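PDB 3FDH: SusD homolog from Bacteroides thetaiotaomicron VPI-5482, which probably binds glycans at the outer membrane as a SusD/RagB-type lipoprotein and helps pass them to a partner transporter. Local coordinates for residues A[269-272]-A[277-280]; A[272-277]-A[417-422]; A[280-285]-A[370-375]; A[293-296]-A[300-303]; A[411-416]-A[444-449]. All coordinates share one frame; numbering follows the deposited sequence. Where two conformers were deposited one is given.

Contact 1: residues A[269-272]-A[277-280]; sequences TKLL and PRAN
Leu271 and Ala279 meet through the first carbons of their side chains. CB of Leu271 lies 3.9 Å from CB of Ala279, and each CB points at the opposing segment. The same alanine methyl sits 3.8 Å from Leu271 O. The backbones are close here, with the CA atoms of Leu271 and Ala279 5.2 Å apart, and the small side chain of Ala279 fits that spacing. In Leu271, CG stands anti to the carbonyl carbon (chi1 -63°). This sends its two methyls on past Ala279, and CD2 comes within 4.5 Å of Arg278 CB. Leu272 starts at an angle to the other segment, but its end bends closer: CD2 is 4.4 Å from Ala279 CB. Two consecutive leucines therefore touch the same methyl group. Arg278 lends mainly its aliphatic stem. Its charged end forms a salt bridge with Asp276, while its side chain also touches Leu365 and Ala368 of helix 354-379. The backbone of Ala279 is hydrogen-bonded to that of Ala297. No hydrogen bond crosses between 269-272 and 277-280. Their fit rests on buried apolar contact, and the charged group beside it, that of Arg278, is paired within the turn between the segments.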
# COMPACT_ATOMS: atom_id res chain seq x y z
N THR A 269 -5.73 -8.24 18.83
CA THR A 269 -5.13 -7.96 20.13
C THR A 269 -4.85 -6.46 20.29
O THR A 269 -5.10 -5.87 21.32
CB THR A 269 -3.80 -8.72 20.29
OG1 THR A 269 -4.05 -10.13 20.16
CG2 THR A 269 -3.15 -8.46 21.67
N LYS A 270 -4.29 -5.86 19.24
CA LYS A 270 -3.97 -4.42 19.25
C LYS A 270 -5.25 -3.60 19.36
O LYS A 270 -5.39 -2.70 20.20
CB LYS A 270 -3.24 -4.01 17.98
CG LYS A 270 -1.83 -4.60 17.82
CD LYS A 270 -1.19 -4.20 16.51
CE LYS A 270 0.25 -4.76 16.34
NZ LYS A 270 0.38 -6.24 16.21
N LEU A 271 -6.17 -3.89 18.47
CA LEU A 271 -7.45 -3.15 18.46
C LEU A 271 -8.15 -3.19 19.83
O LEU A 271 -8.74 -2.19 20.31
CB LEU A 271 -8.39 -3.67 17.34
CG LEU A 271 -7.90 -3.52 15.90
CD1 LEU A 271 -8.78 -4.30 14.86
CD2 LEU A 271 -7.81 -2.02 15.56
N LEU A 272 -8.11 -4.36 20.44
CA LEU A 272 -8.76 -4.59 21.73
C LEU A 272 -8.04 -3.85 22.82
O LEU A 272 -8.64 -3.32 23.72
CB LEU A 272 -8.81 -6.11 22.09
CG LEU A 272 -9.80 -6.99 21.30
CD1 LEU A 272 -9.47 -8.50 21.50
CD2 LEU A 272 -11.24 -6.65 21.72
N PRO A 277 -12.26 1.83 17.82
CA PRO A 277 -13.63 1.64 17.33
C PRO A 277 -13.83 0.44 16.38
O PRO A 277 -14.90 -0.14 16.32
CB PRO A 277 -13.90 2.92 16.55
CG PRO A 277 -12.89 3.92 17.04
CD PRO A 277 -11.73 3.18 17.55
N ARG A 278 -12.79 0.11 15.62
CA ARG A 278 -12.87 -0.97 14.64
C ARG A 278 -12.88 -2.36 15.28
O ARG A 278 -13.25 -3.35 14.66
CB ARG A 278 -11.69 -0.88 13.66
CG ARG A 278 -11.76 0.37 12.76
CD ARG A 278 -10.41 0.60 12.05
NE ARG A 278 -9.46 1.25 12.96
CZ ARG A 278 -8.75 2.34 12.70
NH1 ARG A 278 -8.73 2.89 11.49
NH2 ARG A 278 -7.99 2.86 13.66
N ALA A 279 -12.49 -2.41 16.54
CA ALA A 279 -12.50 -3.66 17.31
C ALA A 279 -13.90 -4.30 17.35
O ALA A 279 -14.05 -5.53 17.36
CB ALA A 279 -11.98 -3.45 18.76
N ASN A 280 -14.91 -3.45 17.41
CA ASN A 280 -16.25 -3.92 17.56
C ASN A 280 -17.05 -3.83 16.30
O ASN A 280 -18.24 -4.08 16.29
CB ASN A 280 -16.95 -3.03 18.57
CG ASN A 280 -18.19 -3.66 19.11
OD1 ASN A 280 -18.25 -4.89 19.30
ND2 ASN A 280 -19.21 -2.85 19.36

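Contact 2: residues A[272-277]-A[417-422]; sequences LAYNDP and MIQKYL
Asp276 and Leu422 mark the nearest approach of the two backbones, their CA atoms 9.1 Å apart. Helix 265-274 ends in the first segment, and Asn275 turns the chain away with positive phi. The second segment is regular helix throughout. Across this wide spacing only side chains meet. The Tyr274 ring reaches over to helix 412-423, and its OH lies 3.5 Å from Ile418 CG2. The amide of Gln419 comes from the opposite direction, with NE2 3.4 Å from Tyr274 CE2 and the ring and amide planes 70° apart. Gln419 is bent at chi2 (-57°), which brings its amide round to the tyrosine. Glu415 accepts from both polar ends, taking Tyr274 OH on OE1 and Gln419 NE2 on OE2. One water links the segments by donating to Asp276 OD2 at 2.7 Å and to Gln419 OE1 at 2.7 Å. Asp276 OD2 also forms a salt bridge with Arg278, and Leu422 CD1 lies 4.1 Å from Asp276 OD2. Lys407 adds a cation-pi contact to Tyr274. The arrangement is a Schellman-terminated helix end docked on a neighbouring helix, within the mostly helical fold of the SusD family.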
# COMPACT_ATOMS: atom_id res chain seq x y z
N LEU A 272 -8.11 -4.36 20.44
CA LEU A 272 -8.76 -4.59 21.73
C LEU A 272 -8.04 -3.85 22.82
O LEU A 272 -8.64 -3.32 23.72
CB LEU A 272 -8.81 -6.11 22.09
CG LEU A 272 -9.80 -6.99 21.30
CD1 LEU A 272 -9.47 -8.50 21.50
CD2 LEU A 272 -11.24 -6.65 21.72
N ALA A 273 -6.73 -3.79 22.70
CA ALA A 273 -5.91 -3.16 23.73
C ALA A 273 -6.23 -1.67 23.77
O ALA A 273 -6.22 -1.05 24.80
CB ALA A 273 -4.45 -3.39 23.49
N TYR A 274 -6.49 -1.12 22.60
CA TYR A 274 -6.80 0.31 22.45
C TYR A 274 -8.27 0.62 22.59
O TYR A 274 -8.66 1.77 22.75
CB TYR A 274 -6.38 0.77 21.05
CG TYR A 274 -4.93 1.13 20.95
CD1 TYR A 274 -3.96 0.17 20.69
CD2 TYR A 274 -4.52 2.44 21.07
CE1 TYR A 274 -2.66 0.51 20.61
CE2 TYR A 274 -3.20 2.78 20.99
CZ TYR A 274 -2.28 1.82 20.75
OH TYR A 274 -0.96 2.13 20.68
N ASN A 275 -9.07 -0.41 22.51
CA ASN A 275 -10.49 -0.25 22.39
C ASN A 275 -10.76 0.62 21.17
O ASN A 275 -11.57 1.50 21.16
CB ASN A 275 -11.11 0.36 23.62
CG ASN A 275 -12.62 0.28 23.61
OD1 ASN A 275 -13.21 -0.59 22.98
ND2 ASN A 275 -13.27 1.19 24.33
N ASP A 276 -9.99 0.35 20.14
CA ASP A 276 -10.14 1.03 18.85
C ASP A 276 -11.60 0.80 18.35
O ASP A 276 -12.15 -0.28 18.51
CB ASP A 276 -9.04 0.54 17.90
CG ASP A 276 -9.11 1.16 16.51
OD1 ASP A 276 -10.11 0.94 15.79
OD2 ASP A 276 -8.12 1.83 16.13
N PRO A 277 -12.26 1.83 17.82
CA PRO A 277 -13.63 1.64 17.33
C PRO A 277 -13.83 0.44 16.38
O PRO A 277 -14.90 -0.14 16.32
CB PRO A 277 -13.90 2.92 16.55
CG PRO A 277 -12.89 3.92 17.04
CD PRO A 277 -11.73 3.18 17.55
N MSE A 417 3.40 5.60 14.78
CA MSE A 417 3.58 4.58 13.78
C MSE A 417 2.61 3.41 14.00
O MSE A 417 2.18 2.75 13.03
CB MSE A 417 5.01 4.13 13.79
CG MSE A 417 6.05 5.25 13.54
SE MSE A 417 5.69 6.16 11.88
CE MSE A 417 5.90 4.62 10.72
N ILE A 418 2.26 3.18 15.27
CA ILE A 418 1.21 2.18 15.61
C ILE A 418 -0.11 2.61 14.96
O ILE A 418 -0.82 1.81 14.35
CB ILE A 418 1.03 1.96 17.13
CG1 ILE A 418 2.27 1.24 17.70
CG2 ILE A 418 -0.20 1.12 17.37
CD1 ILE A 418 2.35 1.12 19.26
N GLN A 419 -0.41 3.89 15.08
CA GLN A 419 -1.62 4.44 14.51
C GLN A 419 -1.61 4.40 12.98
O GLN A 419 -2.64 4.14 12.36
CB GLN A 419 -1.94 5.87 15.06
CG GLN A 419 -2.35 5.87 16.55
CD GLN A 419 -3.58 4.98 16.85
OE1 GLN A 419 -4.55 4.94 16.08
NE2 GLN A 419 -3.54 4.27 17.97
N LYS A 420 -0.43 4.59 12.38
CA LYS A 420 -0.33 4.56 10.93
C LYS A 420 -0.68 3.15 10.52
O LYS A 420 -1.44 2.91 9.62
CB LYS A 420 1.09 4.95 10.47
CG LYS A 420 1.25 5.08 8.99
CD LYS A 420 2.63 5.53 8.56
CE LYS A 420 2.68 6.01 7.11
NZ LYS A 420 4.14 6.01 6.59
N TYR A 421 -0.05 2.21 11.21
CA TYR A 421 -0.29 0.76 11.02
C TYR A 421 -1.77 0.38 11.11
O TYR A 421 -2.30 -0.21 10.17
CB TYR A 421 0.60 -0.09 11.95
CG TYR A 421 0.28 -1.57 11.88
CD1 TYR A 421 -0.68 -2.12 12.74
CD2 TYR A 421 0.94 -2.42 11.01
CE1 TYR A 421 -1.03 -3.45 12.67
CE2 TYR A 421 0.61 -3.76 10.95
CZ TYR A 421 -0.36 -4.29 11.77
OH TYR A 421 -0.69 -5.66 11.72
N LEU A 422 -2.48 0.87 12.14
CA LEU A 422 -3.90 0.54 12.31
C LEU A 422 -4.80 1.20 11.26
O LEU A 422 -5.80 0.60 10.83
CB LEU A 422 -4.38 0.92 13.73
CG LEU A 422 -3.69 0.07 14.81
CD1 LEU A 422 -4.17 0.59 16.18
CD2 LEU A 422 -4.03 -1.42 14.67
O HOH W 1 -6.21 3.26 17.42

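Contact 3: residues A[280-285]-A[370-375]; sequences NRAFFT and NSISIA
The chain leading into strand 283-284, one half of a small antiparallel sheet, rests on helix 354-379 where Arg281 and Ala282 meet Ile372. The CA atoms of Ala282 and Ile372 are 6.4 Å apart, the closest pair of the two backbones. The side chain of Ile372 is directed toward the loop and divides its branches between two partners. Ile372 CD1 packs on the methyl of Ala282, 3.7 Å from Ala282 CB. Ile372 CG2, which stands anti to the backbone N, lies 3.8 Å from Arg281 O. That carbonyl oxygen also accepts a hydrogen bond from Gln294 NE2. CG2 further sits over one face of the Arg281 guanidinium, 4.0 Å above its plane and shifted toward the rim. The arginine chain is extended from CG to NE, which carries the flat group across to Ile372 and Ser373. Ser373 OG lies at the guanidinium edge, 4.0 Å from Arg281 NH2, too far to count as a bond. The charge is instead met by Glu369, whose OE1 forms a salt bridge with Arg281 NE, while NH1 is hydrogen-bonded to Ser388 OG. Phe284 is bonded through its backbone to Ile319 of strand 319-320, and its ring lies against Ile376 and Leu379 of helix 354-379. On another side, the Phe283 ring meets that of Trp425.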
# COMPACT_ATOMS: atom_id res chain seq x y z
N ASN A 280 -14.91 -3.45 17.41
CA ASN A 280 -16.25 -3.92 17.56
C ASN A 280 -17.05 -3.83 16.30
O ASN A 280 -18.24 -4.08 16.29
CB ASN A 280 -16.95 -3.03 18.57
CG ASN A 280 -18.19 -3.66 19.11
OD1 ASN A 280 -18.25 -4.89 19.30
ND2 ASN A 280 -19.21 -2.85 19.36
N ARG A 281 -16.38 -3.52 15.22
CA ARG A 281 -17.11 -3.21 14.01
C ARG A 281 -16.60 -3.78 12.70
O ARG A 281 -17.39 -3.96 11.77
CB ARG A 281 -17.22 -1.69 13.96
CG ARG A 281 -18.03 -1.20 12.87
CD ARG A 281 -18.49 0.21 13.11
NE ARG A 281 -19.17 0.70 11.92
CZ ARG A 281 -20.41 0.38 11.55
NH1 ARG A 281 -21.12 -0.45 12.29
NH2 ARG A 281 -20.92 0.85 10.44
N ALA A 282 -15.31 -4.14 12.65
CA ALA A 282 -14.66 -4.54 11.41
C ALA A 282 -14.42 -6.05 11.24
O ALA A 282 -13.60 -6.48 10.43
CB ALA A 282 -13.33 -3.81 11.27
N PHE A 283 -15.13 -6.84 12.00
CA PHE A 283 -15.02 -8.31 11.97
C PHE A 283 -16.33 -9.04 11.84
O PHE A 283 -17.32 -8.69 12.46
CB PHE A 283 -14.28 -8.83 13.22
CG PHE A 283 -12.87 -8.35 13.32
CD1 PHE A 283 -11.89 -8.87 12.50
CD2 PHE A 283 -12.51 -7.40 14.24
CE1 PHE A 283 -10.59 -8.42 12.58
CE2 PHE A 283 -11.20 -6.95 14.33
CZ PHE A 283 -10.24 -7.47 13.51
N PHE A 284 -16.31 -10.06 10.99
CA PHE A 284 -17.42 -10.94 10.73
C PHE A 284 -17.03 -12.40 10.99
O PHE A 284 -15.92 -12.86 10.71
CB PHE A 284 -17.96 -10.88 9.29
CG PHE A 284 -18.31 -9.49 8.79
CD1 PHE A 284 -18.79 -8.51 9.64
CD2 PHE A 284 -18.24 -9.22 7.42
CE1 PHE A 284 -19.13 -7.25 9.15
CE2 PHE A 284 -18.59 -7.98 6.91
CZ PHE A 284 -19.04 -6.98 7.79
N THR A 285 -18.00 -13.11 11.54
CA THR A 285 -17.81 -14.53 11.83
C THR A 285 -17.81 -15.35 10.55
O THR A 285 -18.11 -14.85 9.45
CB THR A 285 -19.00 -15.09 12.67
OG1 THR A 285 -20.20 -15.07 11.87
CG2 THR A 285 -19.20 -14.31 13.99
N ASN A 370 -15.87 3.88 5.70
CA ASN A 370 -16.34 3.88 4.32
C ASN A 370 -16.34 2.45 3.81
O ASN A 370 -17.34 1.97 3.26
CB ASN A 370 -15.46 4.75 3.42
CG ASN A 370 -16.07 4.98 2.04
OD1 ASN A 370 -17.19 5.48 1.91
ND2 ASN A 370 -15.32 4.61 1.01
N SER A 371 -15.23 1.75 3.98
CA SER A 371 -15.16 0.39 3.49
C SER A 371 -16.03 -0.61 4.22
O SER A 371 -16.60 -1.53 3.62
CB SER A 371 -13.72 -0.10 3.55
OG SER A 371 -12.97 0.75 2.73
N ILE A 372 -16.13 -0.41 5.52
CA ILE A 372 -16.94 -1.30 6.36
C ILE A 372 -18.39 -1.20 5.91
O ILE A 372 -19.03 -2.22 5.72
CB ILE A 372 -16.78 -0.98 7.85
CG1 ILE A 372 -15.35 -1.37 8.25
CG2 ILE A 372 -17.90 -1.73 8.68
CD1 ILE A 372 -14.96 -0.90 9.64
N SER A 373 -18.90 0.02 5.74
CA SER A 373 -20.28 0.25 5.28
C SER A 373 -20.56 -0.34 3.89
O SER A 373 -21.62 -0.88 3.63
CB SER A 373 -20.63 1.74 5.28
OG SER A 373 -20.70 2.16 6.63
N ILE A 374 -19.61 -0.18 3.00
CA ILE A 374 -19.72 -0.75 1.65
C ILE A 374 -19.92 -2.26 1.79
O ILE A 374 -20.74 -2.89 1.11
CB ILE A 374 -18.47 -0.41 0.78
CG1 ILE A 374 -18.54 1.06 0.32
CG2 ILE A 374 -18.38 -1.32 -0.44
CD1 ILE A 374 -17.21 1.57 -0.31
N ALA A 375 -19.13 -2.83 2.70
CA ALA A 375 -19.11 -4.30 2.92
C ALA A 375 -20.41 -4.82 3.49
O ALA A 375 -20.91 -5.85 3.06
CB ALA A 375 -17.92 -4.72 3.77

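Contact 4: residues A[293-296]-A[300-303]; sequences SQVA and PSLV
Val295 turns its forked end at the 300-303 segment and touches two residues with its two branches. Val295 CG2 lies 3.7 Å from Leu302 CB, and Val295 CG1 lies 3.7 Å from Ser301 OG. The division follows from chi1 of Val295 (-61°): CG1 stands anti to the carbonyl carbon, and CG2 fits between the backbone N and the carbonyl carbon. The valine and leucine side chains meet at a slant, and Leu302 CD1 also comes within 4.1 Å of Val295 CG2. In Leu302, CG lies anti to the backbone N (chi1 174°). The leucine's other methyl, CD2, passes Ala296 O at 4.2 Å. The CA atoms of Val295 and Leu302 are 6.5 Å apart, and no hydrogen bond joins the two segments.

The two segments lie three residues apart in the long connection between strands 292-293 and 319-320. Residues 300-302 form a single 3-10 turn, with Val303 N bonded to Pro300 O at 3.2 Å. Val303 then takes positive phi, and its backbone is hydrogen-bonded to that of Gly318.

Ser301 presents its OG to the valine, but its polar partner is elsewhere: OG is hydrogen-bonded to Asp299 OD1. The backbone of Val295 is hydrogen-bonded to that of Phe283 in strand 283-284. Gln294 points the other way and hydrogen-bonds through OE1 to the backbone N of Asn386. Leu302 is buried and also touches Phe283, whereas Ser301 is exposed.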
# COMPACT_ATOMS: atom_id res chain seq x y z
N SER A 293 -22.10 -13.06 11.23
CA SER A 293 -22.46 -12.06 12.22
C SER A 293 -21.32 -11.11 12.45
O SER A 293 -20.17 -11.50 12.46
CB SER A 293 -22.82 -12.73 13.53
OG SER A 293 -23.93 -13.58 13.37
N GLN A 294 -21.67 -9.84 12.64
CA GLN A 294 -20.68 -8.80 12.95
C GLN A 294 -20.47 -8.88 14.45
O GLN A 294 -21.42 -8.73 15.22
CB GLN A 294 -21.22 -7.45 12.52
CG GLN A 294 -20.32 -6.27 12.72
CD GLN A 294 -21.01 -4.98 12.33
OE1 GLN A 294 -22.23 -4.89 12.38
NE2 GLN A 294 -20.23 -3.98 11.94
N VAL A 295 -19.23 -9.14 14.84
CA VAL A 295 -18.84 -9.37 16.24
C VAL A 295 -17.56 -8.67 16.67
O VAL A 295 -16.78 -8.21 15.86
CB VAL A 295 -18.72 -10.91 16.55
CG1 VAL A 295 -20.06 -11.67 16.32
CG2 VAL A 295 -17.61 -11.54 15.72
N ALA A 296 -17.39 -8.54 17.98
CA ALA A 296 -16.18 -7.94 18.56
C ALA A 296 -15.02 -8.89 18.36
O ALA A 296 -15.20 -10.09 18.23
CB ALA A 296 -16.36 -7.62 20.06
N PRO A 300 -15.58 -15.19 20.89
CA PRO A 300 -15.02 -16.43 20.36
C PRO A 300 -15.69 -16.90 19.09
O PRO A 300 -15.12 -17.69 18.36
CB PRO A 300 -15.24 -17.44 21.50
CG PRO A 300 -16.23 -16.84 22.39
CD PRO A 300 -16.02 -15.35 22.29
N SER A 301 -16.89 -16.40 18.81
CA SER A 301 -17.59 -16.83 17.58
C SER A 301 -16.95 -16.27 16.32
O SER A 301 -17.28 -16.69 15.21
CB SER A 301 -19.07 -16.48 17.60
OG SER A 301 -19.33 -15.10 17.61
N LEU A 302 -16.02 -15.34 16.48
CA LEU A 302 -15.31 -14.79 15.34
C LEU A 302 -14.38 -15.82 14.73
O LEU A 302 -14.12 -15.84 13.53
CB LEU A 302 -14.48 -13.57 15.74
CG LEU A 302 -13.56 -12.98 14.67
CD1 LEU A 302 -14.38 -12.54 13.42
CD2 LEU A 302 -12.75 -11.82 15.27
N VAL A 303 -13.90 -16.70 15.59
CA VAL A 303 -12.92 -17.71 15.18
C VAL A 303 -11.78 -17.04 14.39
O VAL A 303 -11.55 -17.32 13.20
CB VAL A 303 -13.58 -18.87 14.38
CG1 VAL A 303 -12.57 -20.04 14.20
CG2 VAL A 303 -14.86 -19.36 15.06

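Contact 5: residues A[411-416]-A[444-449]; sequences NPLQET and LNENFI
The Phe448 ring lies flat against the start of helix 412-423, directly over Gln414. The Gln414 CA stands 3.8 Å from the ring centroid and only 8° off the ring normal, a CH-pi contact over the face. Gln414 CB lies over the same face. Its CG, anti to the backbone N, continues past the ring and touches Phe448 CD1 at 3.8 Å. The opposite face is taken by the ring's own segment, where Glu446 CB sits 3.8 Å above the plane, shifted toward the rim. The ring is thus sandwiched. Leu413 meets it from a different direction, its side chain crossing that of Phe448 at about a right angle, with CD2 3.8 Å from CE2. The same Leu413 methyl lies 3.9 Å from Glu446 OE2. The polar partner of that carboxylate is Arg348, whose NH1 forms a salt bridge with OE2. Within the helix, Pro412 O accepts two bonds on opposite faces of its plane: one from Thr416 N, the other from Thr416 OG1 at 2.8 Å. Residues 444-449 form the loop that leaves helix 431-443, where Asn445 belongs to a Schellman motif. Phe448 and Ile449 both touch Met441 of that helix, and Ile449 reaches Ile418 and Tyr421 of helix 412-423. On helix 412-423 itself, Pro412 and Thr416 pack on helix 335-348.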
# COMPACT_ATOMS: atom_id res chain seq x y z
N ASN A 411 4.71 8.42 24.23
CA ASN A 411 5.69 7.90 23.25
C ASN A 411 5.29 8.36 21.86
O ASN A 411 4.73 7.58 21.09
CB ASN A 411 5.70 6.37 23.26
CG ASN A 411 6.15 5.80 24.58
OD1 ASN A 411 7.33 5.81 24.88
ND2 ASN A 411 5.22 5.25 25.35
N PRO A 412 5.58 9.63 21.54
CA PRO A 412 5.10 10.23 20.29
C PRO A 412 5.33 9.42 19.03
O PRO A 412 4.39 9.06 18.34
CB PRO A 412 5.85 11.56 20.23
CG PRO A 412 6.19 11.90 21.67
CD PRO A 412 6.22 10.61 22.43
N LEU A 413 6.57 9.14 18.72
CA LEU A 413 6.86 8.40 17.50
C LEU A 413 6.23 7.01 17.45
O LEU A 413 5.63 6.61 16.44
CB LEU A 413 8.37 8.27 17.26
CG LEU A 413 8.76 7.57 15.95
CD1 LEU A 413 8.20 8.29 14.71
CD2 LEU A 413 10.28 7.43 15.89
N GLN A 414 6.43 6.29 18.53
CA GLN A 414 5.96 4.91 18.66
C GLN A 414 4.48 4.86 18.37
O GLN A 414 4.03 4.04 17.59
CB GLN A 414 6.21 4.37 20.06
CG GLN A 414 5.59 3.01 20.28
CD GLN A 414 5.88 2.44 21.65
OE1 GLN A 414 7.00 2.08 21.93
NE2 GLN A 414 4.86 2.33 22.50
N GLU A 415 3.76 5.72 19.06
CA GLU A 415 2.29 5.81 18.96
C GLU A 415 1.84 6.21 17.56
O GLU A 415 0.88 5.67 17.01
CB GLU A 415 1.72 6.75 20.00
CG GLU A 415 0.21 6.83 19.96
CD GLU A 415 -0.53 5.48 20.23
OE1 GLU A 415 0.03 4.51 20.80
OE2 GLU A 415 -1.74 5.42 19.89
N THR A 416 2.55 7.16 16.99
CA THR A 416 2.30 7.61 15.64
C THR A 416 2.40 6.45 14.65
O THR A 416 1.54 6.29 13.80
CB THR A 416 3.25 8.79 15.23
OG1 THR A 416 2.96 9.93 16.07
CG2 THR A 416 3.08 9.17 13.69
N LEU A 444 15.91 0.88 10.84
CA LEU A 444 16.17 1.94 11.82
C LEU A 444 16.27 1.35 13.24
O LEU A 444 16.45 2.05 14.22
CB LEU A 444 15.05 2.99 11.79
CG LEU A 444 14.93 3.78 10.49
CD1 LEU A 444 13.71 4.70 10.48
CD2 LEU A 444 16.23 4.56 10.27
N ASN A 445 16.17 0.04 13.29
CA ASN A 445 16.15 -0.73 14.54
C ASN A 445 15.10 -0.28 15.50
O ASN A 445 15.35 -0.10 16.69
CB ASN A 445 17.48 -0.74 15.26
CG ASN A 445 17.54 -1.82 16.26
OD1 ASN A 445 16.74 -2.76 16.20
ND2 ASN A 445 18.47 -1.72 17.22
N GLU A 446 13.91 -0.10 14.97
CA GLU A 446 12.73 0.28 15.74
C GLU A 446 11.75 -0.90 15.73
O GLU A 446 11.51 -1.53 14.70
CB GLU A 446 12.09 1.52 15.18
CG GLU A 446 13.01 2.77 15.34
CD GLU A 446 12.57 3.99 14.54
OE1 GLU A 446 11.69 3.87 13.66
OE2 GLU A 446 13.16 5.07 14.77
N ASN A 447 11.20 -1.16 16.90
CA ASN A 447 10.29 -2.29 17.11
C ASN A 447 8.98 -1.77 17.67
O ASN A 447 8.69 -1.98 18.84
CB ASN A 447 10.87 -3.27 18.18
CG ASN A 447 12.31 -3.78 17.89
OD1 ASN A 447 13.19 -3.06 17.40
ND2 ASN A 447 12.56 -5.02 18.27
N PHE A 448 8.19 -1.07 16.86
CA PHE A 448 6.96 -0.45 17.35
C PHE A 448 5.75 -1.31 17.06
O PHE A 448 4.80 -1.35 17.85
CB PHE A 448 6.76 0.95 16.75
CG PHE A 448 7.88 1.94 17.02
CD1 PHE A 448 8.56 1.94 18.23
CD2 PHE A 448 8.23 2.91 16.06
CE1 PHE A 448 9.60 2.88 18.47
CE2 PHE A 448 9.22 3.83 16.30
CZ PHE A 448 9.93 3.80 17.49
N ILE A 449 5.83 -2.01 15.94
CA ILE A 449 4.72 -2.85 15.46
C ILE A 449 5.05 -4.30 15.78
O ILE A 449 5.98 -4.86 15.27
CB ILE A 449 4.48 -2.72 13.92
CG1 ILE A 449 4.28 -1.26 13.50
CG2 ILE A 449 3.32 -3.64 13.45
CD1 ILE A 449 3.25 -0.56 14.26

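Contacts 1, 2 and 3 are buried, contact 4 is partly buried, and contact 5 lies at the surface. Contacts 1 and 2 share helix 265-274 and the turn after it, and Leu271 O accepts from Asp276 N between them. Contacts 2 and 5 both use helix 412-423. Contacts 3 and 4 are tied by polar links such as Thr285 OG1 with Ser293 N. No hydrogen bond directly joins the two segments of any contact. Contacts 1 and 4 are mostly apolar packing between segments close in sequence, a helix end against the turn after it and two parts of one loop. Contact 2 adds a bridging water, contact 3 a guanidinium face, and contact 5 an aromatic one.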